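PDB 4YOK: putative flagellar protein FliS from Parabacteroides merdae ATCC 43184, which is of unknown function, a two-domain beta protein of the DUF3823 family with a prealbumin-like fold, despite its putative flagellar name. Local coordinates for residues A[51-56]-A[182-187]; A[138-143]-A[172-177]; A[144-149]-A[195-200]. One frame throughout, in Å; residues are numbered along the deposited sequence.

Contact 1: A[51-56]-A[182-187]; sequences VGQDGT and YARVGV
Gln-53 and Arg-184 carry the whole contact. The carbonyl oxygen of Gln-53 lies 3.1 Å from NH2 of Arg-184, and OE1 of the same glutamine lies over one face of the guanidinium, 3.6 Å from NH1, with the amide and guanidinium planes inclined by 45°. Arg-184 gets there because CG sits anti to the backbone N (chi1 -151°) and the chain then runs extended to NE, carrying the charged end well clear of strand 182-189. Gln-53 stands in a type I beta turn from Gly-52 to Gly-55, in the loop between strands 47-50 and 56-62 of the transthyretin-like N-terminal domain; Arg-184 belongs to the E-set-like C-terminal domain, which makes this an interdomain contact. The guanidinium is gripped from several directions: NE binds the carbonyl of Ser-198, NH1 that of Ala-144, and NH2 that of Leu-25. The glutamine amide is fixed in its rotation by Gln-142 O at NE2 and Ala-144 N at OE1. Further back, Gly-55 N bonds to Gly-52 O at 3.0 Å and closes the turn. Asp-54 OD1 takes Thr-56 OG1 at 2.7 Å and Thr-56 N at 3.2 Å, both from the same face of its carboxylate; the latter bond makes an Asx turn that leads into strand 56-62.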
ATOM      1  N   VAL A  51      -4.087  -7.107  -2.775  1.00 19.86           N
ATOM      2  CA  VAL A  51      -3.692  -6.614  -1.452  1.00 18.61           C
ATOM      3  C   VAL A  51      -4.517  -5.357  -1.103  1.00 21.51           C
ATOM      4  O   VAL A  51      -4.754  -4.523  -1.968  1.00 21.86           O
ATOM      5  CB  VAL A  51      -2.161  -6.367  -1.424  1.00 20.81           C
ATOM      6  CG1 VAL A  51      -1.710  -5.901  -0.053  1.00 20.07           C
ATOM      7  CG2 VAL A  51      -1.391  -7.641  -1.820  1.00 20.21           C
ATOM      8  N   GLY A  52      -4.996  -5.275   0.139  1.00 17.44           N
ATOM      9  CA  GLY A  52      -5.803  -4.138   0.596  1.00 17.43           C
ATOM     10  C   GLY A  52      -4.972  -2.940   0.996  1.00 20.18           C
ATOM     11  O   GLY A  52      -3.741  -3.002   0.990  1.00 17.84           O
ATOM     12  N   GLN A  53      -5.633  -1.869   1.421  1.00 17.79           N
ATOM     13  CA  GLN A  53      -4.972  -0.631   1.850  1.00 19.11           C
ATOM     14  C   GLN A  53      -3.996  -0.802   2.993  1.00 21.65           C
ATOM     15  O   GLN A  53      -3.011  -0.074   3.075  1.00 20.38           O
ATOM     16  CB  GLN A  53      -6.032   0.354   2.355  1.00 22.03           C
ATOM     17  CG  GLN A  53      -6.756   1.086   1.293  1.00 29.68           C
ATOM     18  CD  GLN A  53      -7.228   2.424   1.818  1.00 30.31           C
ATOM     19  OE1 GLN A  53      -7.141   3.410   1.119  1.00 21.09           O
ATOM     20  NE2 GLN A  53      -7.788   2.471   3.036  1.00 23.96           N
ATOM     21  N   ASP A  54      -4.324  -1.711   3.931  1.00 20.33           N
ATOM     22  CA  ASP A  54      -3.555  -1.973   5.127  1.00 20.57           C
ATOM     23  C   ASP A  54      -2.545  -3.124   4.905  1.00 21.83           C
ATOM     24  O   ASP A  54      -1.930  -3.605   5.850  1.00 21.47           O
ATOM     25  CB  ASP A  54      -4.516  -2.288   6.303  1.00 22.96           C
ATOM     26  CG  ASP A  54      -5.427  -3.493   6.079  1.00 31.70           C
ATOM     27  OD1 ASP A  54      -5.312  -4.146   5.002  1.00 29.42           O
ATOM     28  OD2 ASP A  54      -6.291  -3.754   6.949  1.00 35.64           O
ATOM     29  N   GLY A  55      -2.395  -3.537   3.656  1.00 19.23           N
ATOM     30  CA  GLY A  55      -1.451  -4.565   3.237  1.00 18.99           C
ATOM     31  C   GLY A  55      -1.904  -5.991   3.459  1.00 21.77           C
ATOM     32  O   GLY A  55      -1.087  -6.897   3.355  1.00 18.92           O
ATOM     33  N   THR A  56      -3.202  -6.189   3.780  1.00 18.61           N
ATOM     34  CA  THR A  56      -3.752  -7.512   4.054  1.00 18.94           C
ATOM     35  C   THR A  56      -4.391  -8.100   2.811  1.00 21.20           C
ATOM     36  O   THR A  56      -4.796  -7.379   1.900  1.00 20.49           O
ATOM     37  CB  THR A  56      -4.783  -7.467   5.207  1.00 23.35           C
ATOM     38  OG1 THR A  56      -5.922  -6.725   4.776  1.00 25.54           O
ATOM     39  CG2 THR A  56      -4.239  -6.861   6.496  1.00 25.71           C
ATOM     40  N   TYR A 182     -10.804  12.183   5.152  1.00 18.56           N
ATOM     41  CA  TYR A 182      -9.673  11.292   5.447  1.00 16.75           C
ATOM     42  C   TYR A 182      -8.425  11.779   4.727  1.00 20.89           C
ATOM     43  O   TYR A 182      -8.527  12.271   3.606  1.00 20.75           O
ATOM     44  CB  TYR A 182     -10.011   9.857   5.010  1.00 17.64           C
ATOM     45  CG  TYR A 182     -11.187   9.242   5.735  1.00 19.04           C
ATOM     46  CD1 TYR A 182     -12.495   9.534   5.359  1.00 20.64           C
ATOM     47  CD2 TYR A 182     -10.994   8.330   6.774  1.00 19.69           C
ATOM     48  CE1 TYR A 182     -13.582   8.956   6.011  1.00 21.53           C
ATOM     49  CE2 TYR A 182     -12.078   7.735   7.425  1.00 20.55           C
ATOM     50  CZ  TYR A 182     -13.369   8.043   7.030  1.00 26.13           C
ATOM     51  OH  TYR A 182     -14.451   7.456   7.653  1.00 28.59           O
ATOM     52  N   ALA A 183      -7.260  11.686   5.374  1.00 18.24           N
ATOM     53  CA  ALA A 183      -6.007  12.152   4.790  1.00 17.28           C
ATOM     54  C   ALA A 183      -5.030  11.014   4.641  1.00 19.06           C
ATOM     55  O   ALA A 183      -5.090  10.027   5.389  1.00 18.34           O
ATOM     56  CB  ALA A 183      -5.394  13.258   5.649  1.00 18.60           C
ATOM     57  N   ARG A 184      -4.095  11.171   3.701  1.00 15.89           N
ATOM     58  CA  ARG A 184      -3.040  10.185   3.475  1.00 14.78           C
ATOM     59  C   ARG A 184      -1.882  10.850   2.749  1.00 18.33           C
ATOM     60  O   ARG A 184      -2.078  11.836   2.020  1.00 17.06           O
ATOM     61  CB  ARG A 184      -3.574   8.978   2.648  1.00 13.95           C
ATOM     62  CG  ARG A 184      -2.849   7.666   2.940  1.00 16.15           C
ATOM     63  CD  ARG A 184      -3.407   6.528   2.077  1.00 17.74           C
ATOM     64  NE  ARG A 184      -3.025   5.192   2.565  1.00 17.88           N
ATOM     65  CZ  ARG A 184      -3.146   4.069   1.859  1.00 23.28           C
ATOM     66  NH1 ARG A 184      -3.636   4.101   0.623  1.00 14.62           N
ATOM     67  NH2 ARG A 184      -2.750   2.904   2.374  1.00 15.72           N
ATOM     68  N   VAL A 185      -0.682  10.288   2.895  1.00 14.56           N
ATOM     69  CA  VAL A 185       0.442  10.781   2.103  1.00 15.17           C
ATOM     70  C   VAL A 185       1.020   9.581   1.341  1.00 18.22           C
ATOM     71  O   VAL A 185       0.901   8.442   1.814  1.00 16.17           O
ATOM     72  CB  VAL A 185       1.520  11.584   2.862  1.00 20.74           C
ATOM     73  CG1 VAL A 185       0.964  12.932   3.340  1.00 21.76           C
ATOM     74  CG2 VAL A 185       2.129  10.787   4.014  1.00 21.06           C
ATOM     75  N   GLY A 186       1.597   9.851   0.179  1.00 15.69           N
ATOM     76  CA  GLY A 186       2.199   8.810  -0.653  1.00 16.25           C
ATOM     77  C   GLY A 186       3.585   9.187  -1.130  1.00 18.78           C
ATOM     78  O   GLY A 186       3.882  10.370  -1.289  1.00 17.04           O
ATOM     79  N   VAL A 187       4.450   8.183  -1.330  1.00 16.20           N
ATOM     80  CA  VAL A 187       5.810   8.357  -1.837  1.00 15.52           C
ATOM     81  C   VAL A 187       6.029   7.313  -2.936  1.00 18.89           C
ATOM     82  O   VAL A 187       5.921   6.104  -2.696  1.00 17.48           O
ATOM     83  CB  VAL A 187       6.913   8.286  -0.738  1.00 18.90           C
ATOM     84  CG1 VAL A 187       8.315   8.337  -1.358  1.00 20.14           C
ATOM     85  CG2 VAL A 187       6.741   9.411   0.293  1.00 18.53           C
TER

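Contact 2: A[138-143]-A[172-177]; sequences LSKTQF and NTEIVK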
ATOM      1  N   LEU A 138      -6.571  13.809   0.111  1.00 14.44           N
ATOM      2  CA  LEU A 138      -7.766  13.858   0.946  1.00 16.04           C
ATOM      3  C   LEU A 138      -8.858  13.052   0.258  1.00 19.14           C
ATOM      4  O   LEU A 138      -8.931  13.035  -0.978  1.00 18.02           O
ATOM      5  CB  LEU A 138      -8.272  15.282   1.240  1.00 16.23           C
ATOM      6  CG  LEU A 138      -7.351  16.186   2.082  1.00 20.38           C
ATOM      7  CD1 LEU A 138      -7.782  17.655   1.971  1.00 20.03           C
ATOM      8  CD2 LEU A 138      -7.341  15.755   3.557  1.00 18.94           C
ATOM      9  N   SER A 139      -9.692  12.382   1.050  1.00 15.98           N
ATOM     10  CA  SER A 139     -10.810  11.613   0.522  1.00 14.56           C
ATOM     11  C   SER A 139     -12.039  11.808   1.405  1.00 20.52           C
ATOM     12  O   SER A 139     -11.882  12.037   2.606  1.00 19.89           O
ATOM     13  CB  SER A 139     -10.433  10.125   0.470  1.00 16.57           C
ATOM     14  OG  SER A 139     -11.546   9.350   0.040  1.00 20.32           O
ATOM     15  N   LYS A 140     -13.254  11.700   0.825  1.00 18.42           N
ATOM     16  CA  LYS A 140     -14.534  11.690   1.556  1.00 19.31           C
ATOM     17  C   LYS A 140     -14.790  10.326   2.219  1.00 21.40           C
ATOM     18  O   LYS A 140     -15.775  10.186   2.961  1.00 21.63           O
ATOM     19  CB  LYS A 140     -15.720  11.918   0.582  1.00 23.89           C
ATOM     20  CG  LYS A 140     -15.906  13.323   0.073  1.00 42.84           C
ATOM     21  CD  LYS A 140     -17.261  13.474  -0.621  1.00 46.96           C
ATOM     22  CE  LYS A 140     -17.342  12.838  -1.990  1.00 58.15           C
ATOM     23  NZ  LYS A 140     -18.442  13.424  -2.804  1.00 71.27           N
ATOM     24  N   THR A 141     -14.045   9.290   1.790  1.00 17.66           N
ATOM     25  CA  THR A 141     -14.236   7.908   2.255  1.00 17.29           C
ATOM     26  C   THR A 141     -12.973   7.354   2.888  1.00 19.18           C
ATOM     27  O   THR A 141     -11.905   7.956   2.775  1.00 17.88           O
ATOM     28  CB  THR A 141     -14.698   6.966   1.098  1.00 22.38           C
ATOM     29  OG1 THR A 141     -13.561   6.557   0.343  1.00 22.80           O
ATOM     30  CG2 THR A 141     -15.764   7.592   0.188  1.00 21.76           C
ATOM     31  N   GLN A 142     -13.086   6.153   3.504  1.00 18.03           N
ATOM     32  CA  GLN A 142     -11.961   5.436   4.137  1.00 17.69           C
ATOM     33  C   GLN A 142     -10.892   5.063   3.122  1.00 20.58           C
ATOM     34  O   GLN A 142      -9.792   4.680   3.520  1.00 21.20           O
ATOM     35  CB  GLN A 142     -12.455   4.135   4.806  1.00 19.21           C
ATOM     36  CG  GLN A 142     -13.499   4.306   5.884  1.00 36.63           C
ATOM     37  CD  GLN A 142     -14.254   3.012   6.122  1.00 64.22           C
ATOM     38  OE1 GLN A 142     -13.862   1.920   5.674  1.00 63.45           O
ATOM     39  NE2 GLN A 142     -15.378   3.114   6.803  1.00 55.07           N
ATOM     40  N   PHE A 143     -11.226   5.113   1.809  1.00 16.68           N
ATOM     41  CA  PHE A 143     -10.241   4.786   0.761  1.00 16.30           C
ATOM     42  C   PHE A 143      -9.596   6.049   0.215  1.00 20.26           C
ATOM     43  O   PHE A 143     -10.301   6.953  -0.259  1.00 20.72           O
ATOM     44  CB  PHE A 143     -10.901   3.997  -0.394  1.00 18.30           C
ATOM     45  CG  PHE A 143     -11.310   2.602   0.017  1.00 20.12           C
ATOM     46  CD1 PHE A 143     -10.382   1.562   0.027  1.00 23.52           C
ATOM     47  CD2 PHE A 143     -12.616   2.331   0.408  1.00 23.12           C
ATOM     48  CE1 PHE A 143     -10.759   0.273   0.415  1.00 24.88           C
ATOM     49  CE2 PHE A 143     -12.991   1.041   0.805  1.00 26.91           C
ATOM     50  CZ  PHE A 143     -12.058   0.017   0.800  1.00 24.79           C
ATOM     51  N   ASN A 172     -11.659  25.001  -2.620  1.00 29.66           N
ATOM     52  CA  ASN A 172     -12.110  23.646  -2.958  1.00 27.52           C
ATOM     53  C   ASN A 172     -13.406  23.352  -2.189  1.00 30.94           C
ATOM     54  O   ASN A 172     -13.371  23.044  -0.978  1.00 28.85           O
ATOM     55  CB  ASN A 172     -11.034  22.600  -2.654  1.00 23.27           C
ATOM     56  CG  ASN A 172     -11.348  21.242  -3.220  1.00 38.30           C
ATOM     57  OD1 ASN A 172     -12.408  20.651  -2.971  1.00 29.71           O
ATOM     58  ND2 ASN A 172     -10.445  20.729  -4.018  1.00 25.00           N
ATOM     59  N   THR A 173     -14.548  23.466  -2.908  1.00 27.70           N
ATOM     60  CA  THR A 173     -15.906  23.291  -2.385  1.00 28.72           C
ATOM     61  C   THR A 173     -16.207  21.872  -1.960  1.00 31.30           C
ATOM     62  O   THR A 173     -16.999  21.693  -1.039  1.00 31.76           O
ATOM     63  CB  THR A 173     -16.968  23.762  -3.409  1.00 41.31           C
ATOM     64  OG1 THR A 173     -16.792  23.066  -4.648  1.00 41.27           O
ATOM     65  CG2 THR A 173     -16.936  25.264  -3.633  1.00 40.53           C
ATOM     66  N   GLU A 174     -15.597  20.863  -2.615  1.00 26.84           N
ATOM     67  CA  GLU A 174     -15.821  19.449  -2.277  1.00 26.15           C
ATOM     68  C   GLU A 174     -15.318  19.124  -0.865  1.00 25.90           C
ATOM     69  O   GLU A 174     -15.994  18.402  -0.137  1.00 25.99           O
ATOM     70  CB  GLU A 174     -15.147  18.528  -3.315  1.00 27.15           C
ATOM     71  CG  GLU A 174     -15.893  18.484  -4.645  1.00 38.90           C
ATOM     72  CD  GLU A 174     -17.366  18.120  -4.554  1.00 62.20           C
ATOM     73  OE1 GLU A 174     -17.678  17.002  -4.081  1.00 70.13           O
ATOM     74  OE2 GLU A 174     -18.209  18.962  -4.938  1.00 52.79           O
ATOM     75  N   ILE A 175     -14.156  19.695  -0.462  1.00 21.43           N
ATOM     76  CA  ILE A 175     -13.595  19.491   0.890  1.00 21.79           C
ATOM     77  C   ILE A 175     -14.566  20.107   1.954  1.00 24.10           C
ATOM     78  O   ILE A 175     -14.906  19.445   2.931  1.00 23.16           O
ATOM     79  CB  ILE A 175     -12.145  20.088   0.993  1.00 24.14           C
ATOM     80  CG1 ILE A 175     -11.150  19.223   0.153  1.00 23.36           C
ATOM     81  CG2 ILE A 175     -11.685  20.164   2.484  1.00 24.87           C
ATOM     82  CD1 ILE A 175      -9.836  19.878  -0.199  1.00 22.85           C
ATOM     83  N   VAL A 176     -15.023  21.350   1.722  1.00 21.03           N
ATOM     84  CA  VAL A 176     -15.924  22.086   2.616  1.00 21.71           C
ATOM     85  C   VAL A 176     -17.259  21.301   2.780  1.00 27.35           C
ATOM     86  O   VAL A 176     -17.772  21.183   3.893  1.00 27.93           O
ATOM     87  CB  VAL A 176     -16.151  23.534   2.110  1.00 25.97           C
ATOM     88  CG1 VAL A 176     -17.113  24.307   3.024  1.00 27.26           C
ATOM     89  CG2 VAL A 176     -14.826  24.287   1.983  1.00 25.21           C
ATOM     90  N   LYS A 177     -17.763  20.706   1.678  1.00 24.41           N
ATOM     91  CA  LYS A 177     -19.024  19.934   1.634  1.00 25.31           C
ATOM     92  C   LYS A 177     -18.940  18.537   2.256  1.00 27.42           C
ATOM     93  O   LYS A 177     -19.975  17.965   2.595  1.00 27.08           O
ATOM     94  CB  LYS A 177     -19.451  19.746   0.169  1.00 27.70           C
ATOM     95  CG  LYS A 177     -20.235  20.904  -0.439  1.00 35.05           C
ATOM     96  CD  LYS A 177     -20.182  20.908  -1.983  1.00 41.69           C
ATOM     97  CE  LYS A 177     -20.746  19.661  -2.638  1.00 54.15           C
ATOM     98  NZ  LYS A 177     -20.871  19.820  -4.111  1.00 64.97           N
TER
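Leu-138 and Lys-140 face Ile-175 and Glu-174 where the end of strand 131-139 and the loop after it come up to the short helix 173-177, the CA atoms of Lys-140 and Ile-175 being 7.9 Å apart. The apolar half of the contact is a single meeting of methyl groups: Leu-138 CD1 touches Ile-175 CD1 at 3.7 Å, the side chains crossing at about a right angle, and Tyr-151 of the neighbouring strand also packs on the isoleucine. Helix 173-177 lies in the connection from strand 161-168 to strand 182-189 of the E-set-like domain, and Asn-172 is its N-cap. The cap's OD1 accepts from Ile-175 N at 3.2 Å, the donor tilted 31° from the carbonyl plane. On the outer side, Lys-140 NZ approaches Glu-174 OE1 in a long salt bridge of 3.9 Å, while OE2 of the same carboxylate holds Lys-177 NZ at 2.9 Å on its syn side. A bend at chi2 (-54°) turns the glutamate's carboxylate between the two ammonium groups, whose like charges it probably screens from each other. Two successive ST turns shape the chain around and after Lys-140, Ser-139 OG accepting from Thr-141 N and Thr-141 OG1 from Phe-143 N.

Contact 3: A[144-149]-A[195-200]; sequences ADDVNN and AIYSPV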
ATOM      1  N   ALA A 144      -8.261   6.114   0.271  1.00 17.50           N
ATOM      2  CA  ALA A 144      -7.524   7.272  -0.268  1.00 17.36           C
ATOM      3  C   ALA A 144      -6.266   6.789  -0.930  1.00 21.35           C
ATOM      4  O   ALA A 144      -5.490   6.073  -0.300  1.00 21.72           O
ATOM      5  CB  ALA A 144      -7.191   8.273   0.843  1.00 18.14           C
ATOM      6  N   ASP A 145      -6.060   7.146  -2.199  1.00 16.24           N
ATOM      7  CA  ASP A 145      -4.829   6.785  -2.917  1.00 16.27           C
ATOM      8  C   ASP A 145      -4.633   7.744  -4.101  1.00 21.20           C
ATOM      9  O   ASP A 145      -5.395   8.709  -4.232  1.00 20.65           O
ATOM     10  CB  ASP A 145      -4.815   5.295  -3.340  1.00 17.70           C
ATOM     11  CG  ASP A 145      -6.025   4.876  -4.143  1.00 22.02           C
ATOM     12  OD1 ASP A 145      -6.188   5.386  -5.272  1.00 21.63           O
ATOM     13  OD2 ASP A 145      -6.766   3.960  -3.678  1.00 22.60           O
ATOM     14  N   ASP A 146      -3.599   7.515  -4.930  1.00 18.85           N
ATOM     15  CA  ASP A 146      -3.274   8.410  -6.047  1.00 21.12           C
ATOM     16  C   ASP A 146      -4.420   8.548  -7.084  1.00 24.68           C
ATOM     17  O   ASP A 146      -4.470   9.561  -7.782  1.00 23.81           O
ATOM     18  CB  ASP A 146      -1.961   7.992  -6.739  1.00 23.33           C
ATOM     19  CG  ASP A 146      -1.862   6.556  -7.217  1.00 29.91           C
ATOM     20  OD1 ASP A 146      -2.863   5.826  -7.126  1.00 23.45           O
ATOM     21  OD2 ASP A 146      -0.760   6.148  -7.636  1.00 44.78           O
ATOM     22  N   VAL A 147      -5.348   7.559  -7.145  1.00 22.08           N
ATOM     23  CA  VAL A 147      -6.491   7.582  -8.088  1.00 23.38           C
ATOM     24  C   VAL A 147      -7.772   7.929  -7.331  1.00 27.06           C
ATOM     25  O   VAL A 147      -8.595   8.678  -7.839  1.00 28.91           O
ATOM     26  CB  VAL A 147      -6.638   6.219  -8.850  1.00 28.39           C
ATOM     27  CG1 VAL A 147      -7.884   6.193  -9.744  1.00 29.95           C
ATOM     28  CG2 VAL A 147      -5.392   5.904  -9.667  1.00 28.15           C
ATOM     29  N   ASN A 148      -7.950   7.364  -6.134  1.00 23.29           N
ATOM     30  CA  ASN A 148      -9.158   7.523  -5.338  1.00 22.73           C
ATOM     31  C   ASN A 148      -8.988   8.597  -4.321  1.00 22.84           C
ATOM     32  O   ASN A 148      -8.481   8.349  -3.242  1.00 22.11           O
ATOM     33  CB  ASN A 148      -9.531   6.207  -4.658  1.00 25.39           C
ATOM     34  CG  ASN A 148      -9.858   5.131  -5.638  1.00 41.95           C
ATOM     35  OD1 ASN A 148      -8.966   4.440  -6.151  1.00 36.57           O
ATOM     36  ND2 ASN A 148     -11.134   5.029  -5.975  1.00 31.39           N
ATOM     37  N   ASN A 149      -9.434   9.795  -4.648  1.00 18.93           N
ATOM     38  CA  ASN A 149      -9.328  10.916  -3.740  1.00 19.43           C
ATOM     39  C   ASN A 149     -10.220  12.059  -4.207  1.00 23.50           C
ATOM     40  O   ASN A 149     -10.639  12.087  -5.365  1.00 22.68           O
ATOM     41  CB  ASN A 149      -7.845  11.374  -3.669  1.00 16.29           C
ATOM     42  CG  ASN A 149      -7.302  11.852  -5.001  1.00 28.79           C
ATOM     43  OD1 ASN A 149      -7.673  12.929  -5.462  1.00 18.86           O
ATOM     44  ND2 ASN A 149      -6.415  11.079  -5.646  1.00 19.34           N
ATOM     45  N   ALA A 195       3.097   3.497  -5.379  1.00 16.63           N
ATOM     46  CA  ALA A 195       3.656   4.216  -4.233  1.00 16.08           C
ATOM     47  C   ALA A 195       3.470   3.430  -2.927  1.00 17.55           C
ATOM     48  O   ALA A 195       2.644   2.496  -2.848  1.00 15.94           O
ATOM     49  CB  ALA A 195       2.957   5.577  -4.101  1.00 17.22           C
ATOM     50  N   ILE A 196       4.208   3.854  -1.884  1.00 15.37           N
ATOM     51  CA  ILE A 196       4.011   3.428  -0.489  1.00 14.66           C
ATOM     52  C   ILE A 196       3.292   4.599   0.161  1.00 16.72           C
ATOM     53  O   ILE A 196       3.480   5.749  -0.258  1.00 16.01           O
ATOM     54  CB  ILE A 196       5.319   3.015   0.249  1.00 17.74           C
ATOM     55  CG1 ILE A 196       4.988   2.248   1.577  1.00 18.20           C
ATOM     56  CG2 ILE A 196       6.244   4.210   0.491  1.00 18.49           C
ATOM     57  CD1 ILE A 196       5.660   0.950   1.722  1.00 31.10           C
ATOM     58  N   TYR A 197       2.433   4.321   1.122  1.00 14.55           N
ATOM     59  CA  TYR A 197       1.646   5.362   1.763  1.00 13.99           C
ATOM     60  C   TYR A 197       1.781   5.333   3.278  1.00 17.88           C
ATOM     61  O   TYR A 197       2.305   4.387   3.871  1.00 17.62           O
ATOM     62  CB  TYR A 197       0.161   5.157   1.388  1.00 14.23           C
ATOM     63  CG  TYR A 197      -0.185   5.287  -0.087  1.00 15.24           C
ATOM     64  CD1 TYR A 197      -0.051   4.207  -0.954  1.00 17.17           C
ATOM     65  CD2 TYR A 197      -0.692   6.481  -0.600  1.00 15.68           C
ATOM     66  CE1 TYR A 197      -0.383   4.320  -2.303  1.00 18.31           C
ATOM     67  CE2 TYR A 197      -1.013   6.612  -1.948  1.00 15.74           C
ATOM     68  CZ  TYR A 197      -0.848   5.530  -2.796  1.00 19.69           C
ATOM     69  OH  TYR A 197      -1.191   5.641  -4.106  1.00 17.50           O
ATOM     70  N   SER A 198       1.264   6.368   3.911  1.00 16.78           N
ATOM     71  CA  SER A 198       1.053   6.411   5.346  1.00 16.33           C
ATOM     72  C   SER A 198      -0.257   5.663   5.633  1.00 18.97           C
ATOM     73  O   SER A 198      -1.022   5.436   4.692  1.00 16.22           O
ATOM     74  CB  SER A 198       0.914   7.872   5.790  1.00 17.17           C
ATOM     75  OG  SER A 198      -0.280   8.463   5.288  1.00 19.19           O
ATOM     76  N   PRO A 199      -0.610   5.328   6.890  1.00 18.97           N
ATOM     77  CA  PRO A 199      -1.996   4.880   7.145  1.00 19.60           C
ATOM     78  C   PRO A 199      -2.966   6.013   6.796  1.00 22.50           C
ATOM     79  O   PRO A 199      -2.560   7.190   6.745  1.00 22.06           O
ATOM     80  CB  PRO A 199      -2.022   4.650   8.675  1.00 22.29           C
ATOM     81  CG  PRO A 199      -0.593   4.573   9.087  1.00 27.08           C
ATOM     82  CD  PRO A 199       0.148   5.466   8.154  1.00 21.78           C
ATOM     83  N   VAL A 200      -4.233   5.682   6.555  1.00 18.96           N
ATOM     84  CA  VAL A 200      -5.262   6.691   6.323  1.00 19.35           C
ATOM     85  C   VAL A 200      -5.629   7.243   7.696  1.00 24.67           C
ATOM     86  O   VAL A 200      -5.803   6.448   8.624  1.00 24.22           O
ATOM     87  CB  VAL A 200      -6.481   6.070   5.589  1.00 23.86           C
ATOM     88  CG1 VAL A 200      -7.665   7.047   5.500  1.00 24.35           C
ATOM     89  CG2 VAL A 200      -6.083   5.562   4.219  1.00 22.93           C
TER
HETATM   90  O   HOH W   1       0.124   4.021  -5.843  1.00 18.10           O
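Tyr-197 points its ring at the loop 144-149 and meets it with the hydroxyl: OH accepts the backbone N-H of Asp-146 at 3.2 Å, with an angle of 154° at the hydrogen. The carboxylate of Asp-146 stands almost perpendicular to the tyrosine ring, the planes 89° apart, and its CG lies 3.3 Å from OH. A water also bridges the two side chains, donating to Asp-146 OD2 at 2.9 Å and accepting from Tyr-197 OH at 2.7 Å and from Ala-195 N. The ring thus reaches from edge strand 196-202 of the E-set-like domain's four-stranded antiparallel sheet to the loop joining strands 131-139 and 151-155, and packs against Arg-184 of strand 182-189 and Leu-137 of strand 131-139. Asp-145 leads its carboxylate away from the ring, CG lying between the backbone N and the carbonyl carbon (chi1 54°). There OD1 gathers Val-147 N on its anti lone pair, an Asx turn, and Asn-148 N from above the carboxylate plane, while OD2 binds Thr-28 OG1 of the N-terminal domain. At the other end of the contact Ala-144 CB lies 4.5 Å from Val-200 CG2.

Overall arrangement
Contacts 1 and 3 lie near the middle of the chain, their centres about 5 Å apart, whereas contact 2 sits towards the far end of the C-terminal domain, its centre about 20 Å from that of the chain. All three reach the same antiparallel sheet, through its adjacent strands 131-139, 182-189 and 196-202. Contact 1 spans the two domains; contacts 2 and 3 each stay within the second. Their chemistry follows their place: contacts 1 and 3 are mainly polar, contact 3 buried and bridged by a water, contact 1 partly buried and built on one arginine and one glutamine, while contact 2 pairs buried aliphatic groups with a salt-bridge network on the outer side.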